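Local coordinates for protein single-stranded-DNA-specific exonuclease RecJ (Thermus thermophilus, PDB 2ZXR) that degrades single-stranded DNA in the 5' to 3' direction as a divalent-cation-dependent exonuclease of DNA repair, with no detectable activity on single-stranded RNA, at residues 32-37 against 448-453; 235-240 against 262-267; 426-431 against 524-529; 440-445 against 623-628. All coordinates share one frame; numbering follows the deposited sequence.

Interaction 1: residues 32-37 against 448-453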
# COMPACT_ATOMS: atom_id res chain seq x y z
N ALA A 32 15.41 -0.04 8.24
CA ALA A 32 15.32 -1.31 8.96
C ALA A 32 13.97 -1.43 9.66
O ALA A 32 13.44 -2.52 9.80
CB ALA A 32 16.45 -1.44 9.98
N LEU A 33 13.42 -0.31 10.11
CA LEU A 33 12.12 -0.31 10.76
C LEU A 33 11.08 -0.84 9.75
O LEU A 33 10.25 -1.70 10.07
CB LEU A 33 11.76 1.11 11.18
CG LEU A 33 11.59 1.44 12.66
CD1 LEU A 33 11.70 2.96 12.88
CD2 LEU A 33 10.25 0.93 13.12
N ALA A 34 11.14 -0.30 8.54
CA ALA A 34 10.22 -0.69 7.45
C ALA A 34 10.39 -2.18 7.12
O ALA A 34 9.41 -2.94 7.07
CB ALA A 34 10.48 0.17 6.22
N TYR A 35 11.63 -2.61 6.89
CA TYR A 35 11.87 -4.01 6.60
C TYR A 35 11.36 -4.91 7.73
O TYR A 35 10.68 -5.91 7.47
CB TYR A 35 13.36 -4.27 6.36
CG TYR A 35 13.88 -3.57 5.14
CD1 TYR A 35 13.32 -3.80 3.88
CD2 TYR A 35 14.92 -2.65 5.24
CE1 TYR A 35 13.79 -3.13 2.76
CE2 TYR A 35 15.38 -1.97 4.14
CZ TYR A 35 14.82 -2.20 2.90
OH TYR A 35 15.26 -1.50 1.81
N TRP A 36 11.65 -4.54 8.98
CA TRP A 36 11.18 -5.37 10.10
C TRP A 36 9.66 -5.54 10.06
O TRP A 36 9.15 -6.65 10.23
CB TRP A 36 11.58 -4.77 11.45
CG TRP A 36 11.24 -5.67 12.61
CD1 TRP A 36 11.98 -6.73 13.08
CD2 TRP A 36 10.08 -5.60 13.44
NE1 TRP A 36 11.35 -7.31 14.16
CE2 TRP A 36 10.18 -6.64 14.40
CE3 TRP A 36 8.96 -4.75 13.48
CZ2 TRP A 36 9.20 -6.86 15.38
CZ3 TRP A 36 7.98 -4.97 14.46
CH2 TRP A 36 8.11 -6.02 15.40
N HIS A 37 8.95 -4.45 9.81
CA HIS A 37 7.50 -4.48 9.73
C HIS A 37 6.95 -5.28 8.55
O HIS A 37 5.89 -5.89 8.67
CB HIS A 37 6.93 -3.06 9.66
CG HIS A 37 6.83 -2.38 10.99
ND1 HIS A 37 6.14 -2.93 12.06
CD2 HIS A 37 7.35 -1.22 11.44
CE1 HIS A 37 6.24 -2.13 13.10
NE2 HIS A 37 6.97 -1.08 12.75
N ALA A 448 15.01 2.17 -1.09
CA ALA A 448 14.92 1.73 -2.48
C ALA A 448 14.72 0.23 -2.63
O ALA A 448 13.97 -0.21 -3.49
CB ALA A 448 16.18 2.16 -3.24
N LEU A 449 15.41 -0.54 -1.79
CA LEU A 449 15.34 -1.99 -1.85
C LEU A 449 13.94 -2.57 -1.60
O LEU A 449 13.70 -3.72 -1.93
CB LEU A 449 16.33 -2.61 -0.86
CG LEU A 449 17.78 -2.60 -1.37
CD1 LEU A 449 17.85 -3.38 -2.68
CD2 LEU A 449 18.27 -1.15 -1.58
N LEU A 450 13.06 -1.77 -1.01
CA LEU A 450 11.70 -2.19 -0.72
C LEU A 450 10.87 -2.41 -1.97
O LEU A 450 9.84 -3.09 -1.94
CB LEU A 450 11.00 -1.15 0.15
CG LEU A 450 11.15 -1.32 1.66
CD1 LEU A 450 10.58 -0.10 2.39
CD2 LEU A 450 10.45 -2.61 2.08
N GLU A 451 11.30 -1.81 -3.06
CA GLU A 451 10.57 -1.94 -4.30
C GLU A 451 10.67 -3.35 -4.84
O GLU A 451 11.65 -4.06 -4.58
CB GLU A 451 11.12 -0.96 -5.30
CG GLU A 451 11.04 0.45 -4.80
CD GLU A 451 11.27 1.43 -5.90
OE1 GLU A 451 10.28 1.82 -6.56
OE2 GLU A 451 12.45 1.80 -6.12
N PRO A 452 9.67 -3.77 -5.63
CA PRO A 452 8.50 -2.98 -6.04
C PRO A 452 7.39 -2.74 -5.00
O PRO A 452 6.95 -3.68 -4.32
CB PRO A 452 7.97 -3.75 -7.24
CG PRO A 452 8.23 -5.18 -6.81
CD PRO A 452 9.63 -5.12 -6.22
N TYR A 453 6.96 -1.48 -4.88
CA TYR A 453 5.87 -1.09 -4.00
C TYR A 453 4.55 -1.49 -4.66
O TYR A 453 4.42 -1.45 -5.89
CB TYR A 453 5.82 0.43 -3.77
CG TYR A 453 6.96 0.98 -2.94
CD1 TYR A 453 7.26 0.41 -1.70
CD2 TYR A 453 7.75 2.03 -3.40
CE1 TYR A 453 8.31 0.87 -0.95
CE2 TYR A 453 8.81 2.51 -2.65
CZ TYR A 453 9.08 1.92 -1.41
OH TYR A 453 10.08 2.40 -0.60

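Interaction 2: residues 235-240 against 262-267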
# COMPACT_ATOMS: atom_id res chain seq x y z
N GLU A 235 11.26 -9.87 -11.69
CA GLU A 235 11.72 -10.47 -12.94
C GLU A 235 11.00 -9.86 -14.16
O GLU A 235 11.64 -9.43 -15.12
CB GLU A 235 11.47 -11.98 -12.91
CG GLU A 235 11.99 -12.78 -14.12
CD GLU A 235 13.51 -12.74 -14.26
OE1 GLU A 235 14.21 -12.71 -13.23
OE2 GLU A 235 14.02 -12.76 -15.39
N GLY A 236 9.67 -9.82 -14.13
CA GLY A 236 8.92 -9.29 -15.25
C GLY A 236 9.11 -7.81 -15.54
O GLY A 236 9.21 -7.42 -16.70
N LEU A 237 9.16 -6.99 -14.50
CA LEU A 237 9.34 -5.56 -14.72
C LEU A 237 10.66 -5.32 -15.42
O LEU A 237 10.77 -4.44 -16.26
CB LEU A 237 9.31 -4.78 -13.41
CG LEU A 237 8.01 -4.68 -12.60
CD1 LEU A 237 8.25 -3.89 -11.30
CD2 LEU A 237 6.98 -4.00 -13.44
N ALA A 238 11.67 -6.12 -15.05
CA ALA A 238 12.99 -6.00 -15.66
C ALA A 238 12.96 -6.42 -17.14
O ALA A 238 13.72 -5.90 -17.95
CB ALA A 238 14.02 -6.88 -14.89
N ARG A 239 12.06 -7.35 -17.51
CA ARG A 239 12.02 -7.82 -18.91
C ARG A 239 11.19 -6.98 -19.89
O ARG A 239 11.38 -7.05 -21.10
CB ARG A 239 11.60 -9.32 -18.93
CG ARG A 239 12.61 -10.18 -18.10
CD ARG A 239 12.34 -11.70 -17.91
NE ARG A 239 12.72 -12.39 -19.13
CZ ARG A 239 13.80 -13.13 -19.31
NH1 ARG A 239 14.69 -13.35 -18.35
NH2 ARG A 239 14.03 -13.60 -20.51
N ILE A 240 10.30 -6.14 -19.37
CA ILE A 240 9.46 -5.36 -20.26
C ILE A 240 10.17 -4.49 -21.30
O ILE A 240 9.80 -4.49 -22.46
CB ILE A 240 8.47 -4.48 -19.44
CG1 ILE A 240 7.36 -5.36 -18.85
CG2 ILE A 240 7.88 -3.36 -20.32
CD1 ILE A 240 6.54 -4.67 -17.78
N VAL A 262 4.34 0.89 -10.36
CA VAL A 262 3.31 1.92 -10.35
C VAL A 262 2.94 2.38 -11.76
O VAL A 262 1.81 2.76 -12.03
CB VAL A 262 3.73 3.16 -9.50
CG1 VAL A 262 4.86 3.91 -10.19
CG2 VAL A 262 2.53 4.10 -9.30
N GLU A 263 3.89 2.34 -12.68
CA GLU A 263 3.58 2.72 -14.05
C GLU A 263 2.68 1.63 -14.68
O GLU A 263 1.76 1.94 -15.46
CB GLU A 263 4.89 2.93 -14.84
CG GLU A 263 5.76 4.06 -14.25
CD GLU A 263 7.19 4.05 -14.80
OE1 GLU A 263 7.77 2.96 -14.99
OE2 GLU A 263 7.75 5.14 -15.03
N VAL A 264 2.91 0.36 -14.32
CA VAL A 264 2.08 -0.75 -14.82
C VAL A 264 0.64 -0.60 -14.28
O VAL A 264 -0.34 -0.69 -15.02
CB VAL A 264 2.62 -2.13 -14.34
CG1 VAL A 264 1.65 -3.25 -14.75
CG2 VAL A 264 4.01 -2.39 -14.94
N ALA A 265 0.55 -0.32 -12.99
CA ALA A 265 -0.73 -0.18 -12.30
C ALA A 265 -1.60 0.98 -12.80
O ALA A 265 -2.81 0.85 -12.97
CB ALA A 265 -0.48 -0.04 -10.79
N PHE A 266 -0.98 2.12 -13.04
CA PHE A 266 -1.71 3.29 -13.47
C PHE A 266 -1.66 3.64 -14.94
O PHE A 266 -2.46 4.46 -15.40
CB PHE A 266 -1.27 4.51 -12.64
CG PHE A 266 -1.73 4.44 -11.21
CD1 PHE A 266 -2.93 5.04 -10.83
CD2 PHE A 266 -1.00 3.74 -10.25
CE1 PHE A 266 -3.39 4.93 -9.51
CE2 PHE A 266 -1.44 3.62 -8.95
CZ PHE A 266 -2.63 4.21 -8.57
N ARG A 267 -0.74 3.05 -15.70
CA ARG A 267 -0.68 3.40 -17.12
C ARG A 267 -0.87 2.25 -18.08
O ARG A 267 -1.60 2.37 -19.08
CB ARG A 267 0.64 4.13 -17.41
CG ARG A 267 0.74 5.43 -16.61
CD ARG A 267 2.06 6.18 -16.79
NE ARG A 267 1.87 7.54 -16.31
CZ ARG A 267 2.80 8.29 -15.74
NH1 ARG A 267 4.03 7.81 -15.55
NH2 ARG A 267 2.49 9.53 -15.36

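Interaction 3: residues 426-431 against 524-529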
# COMPACT_ATOMS: atom_id res chain seq x y z
N ARG A 426 -10.56 5.62 8.25
CA ARG A 426 -9.35 5.43 7.45
C ARG A 426 -8.13 5.61 8.35
O ARG A 426 -8.10 6.49 9.21
CB ARG A 426 -9.31 6.46 6.29
CG ARG A 426 -8.03 6.41 5.44
CD ARG A 426 -8.23 6.97 4.01
NE ARG A 426 -8.40 8.42 3.93
CZ ARG A 426 -7.41 9.31 4.06
NH1 ARG A 426 -7.67 10.62 3.98
NH2 ARG A 426 -6.15 8.91 4.26
N GLU A 427 -7.15 4.74 8.19
CA GLU A 427 -5.92 4.86 8.98
C GLU A 427 -4.76 5.28 8.08
O GLU A 427 -4.72 4.90 6.91
CB GLU A 427 -5.55 3.53 9.64
CG GLU A 427 -4.08 3.54 10.09
CD GLU A 427 -3.66 2.33 10.90
OE1 GLU A 427 -4.14 2.18 12.05
OE2 GLU A 427 -2.85 1.52 10.38
N VAL A 428 -3.87 6.10 8.61
CA VAL A 428 -2.66 6.52 7.90
C VAL A 428 -1.56 5.96 8.79
O VAL A 428 -1.45 6.34 9.96
CB VAL A 428 -2.50 8.05 7.82
CG1 VAL A 428 -1.20 8.38 7.12
CG2 VAL A 428 -3.67 8.67 7.07
N ALA A 429 -0.78 5.03 8.27
CA ALA A 429 0.29 4.39 9.02
C ALA A 429 1.61 5.15 8.82
O ALA A 429 2.09 5.32 7.70
CB ALA A 429 0.44 2.92 8.58
N LEU A 430 2.18 5.63 9.92
CA LEU A 430 3.42 6.39 9.85
C LEU A 430 4.56 5.52 10.31
O LEU A 430 4.49 4.90 11.37
CB LEU A 430 3.33 7.63 10.74
CG LEU A 430 2.58 8.88 10.28
CD1 LEU A 430 2.68 9.04 8.77
CD2 LEU A 430 1.14 8.79 10.69
N LEU A 431 5.61 5.46 9.50
CA LEU A 431 6.78 4.66 9.78
C LEU A 431 7.58 5.26 10.92
O LEU A 431 7.95 4.57 11.87
CB LEU A 431 7.69 4.59 8.55
CG LEU A 431 8.60 3.39 8.23
CD1 LEU A 431 9.97 3.93 7.80
CD2 LEU A 431 8.72 2.45 9.38
N ALA A 524 3.53 15.58 0.48
CA ALA A 524 2.53 15.30 1.50
C ALA A 524 1.33 14.50 0.98
O ALA A 524 0.78 14.85 -0.06
CB ALA A 524 2.06 16.62 2.13
N VAL A 525 0.94 13.43 1.68
CA VAL A 525 -0.22 12.65 1.30
C VAL A 525 -1.36 13.13 2.21
O VAL A 525 -2.54 13.14 1.80
CB VAL A 525 -0.02 11.11 1.47
CG1 VAL A 525 1.19 10.65 0.68
CG2 VAL A 525 0.12 10.75 2.92
N ASP A 526 -1.04 13.49 3.45
CA ASP A 526 -2.07 14.05 4.32
C ASP A 526 -1.40 15.14 5.13
O ASP A 526 -0.19 15.09 5.38
CB ASP A 526 -2.74 13.02 5.24
CG ASP A 526 -4.12 13.52 5.76
OD1 ASP A 526 -4.56 14.62 5.36
OD2 ASP A 526 -4.78 12.80 6.56
N LEU A 527 -2.19 16.13 5.53
CA LEU A 527 -1.70 17.27 6.28
C LEU A 527 -2.82 17.77 7.20
O LEU A 527 -3.99 17.82 6.78
CB LEU A 527 -1.27 18.35 5.28
CG LEU A 527 -0.89 19.77 5.67
CD1 LEU A 527 -0.42 20.47 4.40
CD2 LEU A 527 -2.08 20.51 6.27
N ARG A 528 -2.47 18.15 8.43
CA ARG A 528 -3.48 18.60 9.39
C ARG A 528 -2.96 19.37 10.60
O ARG A 528 -1.76 19.43 10.87
CB ARG A 528 -4.24 17.38 9.91
CG ARG A 528 -3.38 16.52 10.83
CD ARG A 528 -4.12 15.32 11.42
NE ARG A 528 -3.31 14.65 12.44
CZ ARG A 528 -3.71 13.59 13.15
NH1 ARG A 528 -4.92 13.09 12.95
NH2 ARG A 528 -2.91 13.05 14.05
N LYS A 529 -3.89 19.97 11.33
CA LYS A 529 -3.55 20.67 12.56
C LYS A 529 -3.31 19.46 13.46
O LYS A 529 -4.05 18.49 13.39
CB LYS A 529 -4.74 21.49 13.06
CG LYS A 529 -4.65 21.93 14.51
CD LYS A 529 -5.87 22.77 14.91
CE LYS A 529 -5.81 23.22 16.36
NZ LYS A 529 -5.64 22.06 17.28

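Interaction 4: residues 440-445 against 623-628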
# COMPACT_ATOMS: atom_id res chain seq x y z
N LEU A 440 18.60 12.47 4.52
CA LEU A 440 17.57 12.05 3.56
C LEU A 440 18.02 11.26 2.32
O LEU A 440 17.35 10.31 1.91
CB LEU A 440 16.75 13.27 3.15
CG LEU A 440 16.03 13.93 4.34
CD1 LEU A 440 15.09 15.00 3.82
CD2 LEU A 440 15.25 12.86 5.16
N PRO A 441 19.13 11.65 1.69
CA PRO A 441 19.60 10.90 0.51
C PRO A 441 19.90 9.44 0.87
O PRO A 441 19.43 8.50 0.18
CB PRO A 441 20.87 11.67 0.10
CG PRO A 441 20.52 13.10 0.50
CD PRO A 441 19.85 12.92 1.86
N GLN A 442 20.63 9.25 1.96
CA GLN A 442 20.98 7.90 2.38
C GLN A 442 19.73 7.13 2.77
O GLN A 442 19.62 5.94 2.45
CB GLN A 442 21.97 7.93 3.57
CG GLN A 442 22.36 6.54 4.11
CD GLN A 442 23.10 5.68 3.09
OE1 GLN A 442 23.22 4.45 3.26
NE2 GLN A 442 23.60 6.31 2.03
N VAL A 443 18.81 7.78 3.47
CA VAL A 443 17.59 7.10 3.86
C VAL A 443 16.85 6.71 2.58
O VAL A 443 16.36 5.59 2.45
CB VAL A 443 16.67 7.97 4.75
CG1 VAL A 443 15.28 7.30 4.89
CG2 VAL A 443 17.31 8.12 6.15
N PHE A 444 16.76 7.66 1.64
CA PHE A 444 16.09 7.37 0.38
C PHE A 444 16.71 6.18 -0.32
O PHE A 444 16.00 5.28 -0.73
CB PHE A 444 16.13 8.57 -0.56
CG PHE A 444 15.40 8.32 -1.85
CD1 PHE A 444 14.02 8.49 -1.93
CD2 PHE A 444 16.08 7.84 -2.98
CE1 PHE A 444 13.32 8.20 -3.12
CE2 PHE A 444 15.40 7.54 -4.17
CZ PHE A 444 14.01 7.72 -4.24
N ARG A 445 18.04 6.16 -0.46
CA ARG A 445 18.69 5.03 -1.14
C ARG A 445 18.46 3.72 -0.39
O ARG A 445 18.34 2.66 -1.02
CB ARG A 445 20.21 5.28 -1.32
CG ARG A 445 20.57 6.46 -2.25
CD ARG A 445 22.12 6.63 -2.46
NE ARG A 445 22.81 6.91 -1.20
CZ ARG A 445 23.25 8.11 -0.81
NH1 ARG A 445 23.11 9.20 -1.56
NH2 ARG A 445 23.80 8.22 0.39
N GLU A 623 25.60 2.78 14.27
CA GLU A 623 24.33 2.70 14.98
C GLU A 623 24.12 3.96 15.80
O GLU A 623 23.29 4.01 16.71
CB GLU A 623 24.26 1.45 15.86
CG GLU A 623 24.79 1.56 17.30
CD GLU A 623 23.92 0.74 18.26
OE1 GLU A 623 23.43 -0.33 17.86
OE2 GLU A 623 23.71 1.16 19.42
N ALA A 624 24.90 4.99 15.47
CA ALA A 624 24.78 6.28 16.12
C ALA A 624 23.44 6.82 15.63
O ALA A 624 22.79 7.62 16.31
CB ALA A 624 25.92 7.19 15.69
N ARG A 625 23.05 6.38 14.44
CA ARG A 625 21.80 6.82 13.84
C ARG A 625 20.61 6.18 14.57
O ARG A 625 19.52 6.74 14.60
CB ARG A 625 21.77 6.47 12.35
CG ARG A 625 22.70 7.33 11.49
CD ARG A 625 22.15 7.44 10.08
NE ARG A 625 22.34 6.23 9.29
CZ ARG A 625 21.55 5.84 8.29
NH1 ARG A 625 20.49 6.55 7.94
NH2 ARG A 625 21.83 4.74 7.61
N LEU A 626 20.82 4.99 15.14
CA LEU A 626 19.76 4.33 15.88
C LEU A 626 19.51 5.22 17.12
O LEU A 626 18.37 5.53 17.47
CB LEU A 626 20.20 2.93 16.34
CG LEU A 626 19.17 1.80 16.48
CD1 LEU A 626 19.73 0.75 17.42
CD2 LEU A 626 17.86 2.29 17.03
N LYS A 627 20.59 5.66 17.74
CA LYS A 627 20.48 6.50 18.93
C LYS A 627 19.76 7.78 18.60
O LYS A 627 18.85 8.22 19.32
CB LYS A 627 21.86 6.84 19.49
CG LYS A 627 22.03 6.48 20.94
CD LYS A 627 22.60 7.64 21.75
CE LYS A 627 24.12 7.67 21.74
NZ LYS A 627 24.63 8.68 22.72
N ALA A 628 20.18 8.38 17.50
CA ALA A 628 19.59 9.62 17.03
C ALA A 628 18.10 9.46 16.79
O ALA A 628 17.33 10.37 17.09
CB ALA A 628 20.29 10.07 15.73

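Interaction 1: residues 32-37 against 448-453
Y35 and L450 meet at a slant: the phenol ring reaches out from helix 29-37 and brings its CE1 to 3.4 Å from CG of L450, the branch point of the leucine. CD2 of L450 lies equally near CE1 of Y35 and close to CD1 of the ring, whereas the second methyl of L450, CD1, goes to CB of A34 at 3.8 Å, so the fork of the leucine straddles two consecutive residues of the helix. With CG anti to the carbonyl carbon (chi1 -65°), Y35 sends its ring toward the turn that follows helix 440-447. The hydroxyl passes beyond L450 and comes to rest against L449, OH to CB 3.1 Å, while CG and the methyls of L449 extend away from the tyrosine. L25 of helix 15-25 also packs on Y35, and L431 of strand 426-433 touches A34, which places the contact where the N-terminal helices join the RecJ OB region. Across the two segments no hydrogen bond forms; the contact is carbon packing plus the tyrosine hydroxyl against a leucine CB. A bond to E446 O, just outside the segment, satisfies this buried hydroxyl and probably limits the swing of the ring.

Interaction 2: residues 235-240 against 262-267
V264 has the largest share of this small buried patch, and one methyl does all the touching. Its CG2 projects from helix 261-277 toward helix 227-239 and meets CD2 of L237 at 3.7 Å. L237 approaches at a slant: a chi1 of -68° places its CG beside the backbone N and carries the isobutyl fork toward V264, one methyl turned to the valine and the other, CD1, directed to P452. One turn further on, I240 offers the tip of its longer branch, CD1, to the same valine methyl at 4.4 Å, a looser approach. V264 CG2 is thus met by two branched side chains of one helix, with CA of L237 and CA of V264 8.7 Å from each other. The surroundings extend the apolar layer: I219 of helix 211-220 packs on V264, and L248 and A252 of helix 246-254 pack on I240. Y257, in the loop between helix 246-254 and helix 261-277, touches I240 and bonds through its hydroxyl to the carbonyl oxygen of L237. The V264 side chain lies about 10 Å from those of D84 and D221, both metal ligands, and about 13 Å from the bound magnesium ion. With no polar pair between the segments, the contact rests on methyl packing alone, at a distance from the metal ligands that puts it outside their first shell.

Interaction 3: residues 426-431 against 524-529
A chi1 of -160° swings the carboxylate of D526 nearly opposite its own backbone N, toward strand 426-433, and a chi1 of 176° extends R426 to meet it before the arginine chain bends at chi3 (72°). The two charged ends stop short of a salt bridge: NH1 of R426 is 4.4 Å from OD2 of D526, and the guanidinium lies obliquely to that oxygen. At this range any electrostatic attraction is probably weak. V428, two residues on and on the same side of its strand, puts CG2 4.3 Å from the same OD2, giving the carboxylate an apolar flank. Both strands belong to one mixed sheet, which includes strands of the RecJ OB domain, but they are not adjacent in it, with CA of V428 and CA of D526 8.4 Å apart; the contact is made by side chains alone. A classic beta bulge at V525 and D526 is set opposite A506 of strand 503-514. The hydrogen bonds that hold D526 lie elsewhere: OD1 accepts the backbone N of L527 at 2.8 Å, from above the carboxylate plane, and OD2 accepts NE1 of W7. V5, on the edge strand 5-9, packs against R426, V428 and D526.

Interaction 4: residues 440-445 against 623-628
R625 reaches from helix 624-639 to helix 440-447 and carries its segment's whole contact with Q442 and V443. CB leaves the backbone facing the other helix, and a chi1 of -72° sets CG on the side of the backbone N, from where the chain continues outward. The aliphatic part, CB through CD, spans the interval without coming within 4.2 Å of residues 440-445. A bend at chi3 (-75°) then turns the planar head. At the tip the two terminal nitrogens part company. NH1 comes to 4.0 Å from CG2 of V443, and this methyl lies at the edge of the guanidinium, close to its plane. NH2 stands 4.0 Å from CG of Q442, whose chain crosses the arginine at about a right angle. Both are van der Waals approaches to carbon, and the strong polar partner lies one turn further along helix 440-447: NH2 makes a salt bridge with OE2 of E446. NH1 has a long, weak ion pair with E30 of helix 29-37, so the head is held chiefly by E446, probably with a weaker pull from E30. V443 packs on P435 and on L509 of strand 503-514, and L626 turns to W18, R19 and M22 of helix 15-25, so the arginine joins a helix of the RecJ C-terminal region to the OB region, with the N-terminal helices alongside.

Overall arrangement
Interactions 1, 3 and 4 each include a segment of the OB domain and share its chain: 440-445 and 448-453 are nearly continuous, and strand 426-433 leads toward helix 440-447. Interactions 1 and 3 touch directly, with CD2 of L431 3.8 Å from CB of L33. E446 is a partner common to interactions 1 and 4. Interaction 2 belongs to the catalytic part of the molecule; it meets interaction 1 through CB of P452 and CD1 of L237, 4.1 Å apart, but its nearest atoms stay about 12 Å from interactions 3 and 4. Of the four, it alone approaches the magnesium ion; interaction 4, centred 30 Å from interaction 2, lies toward the C-terminal region.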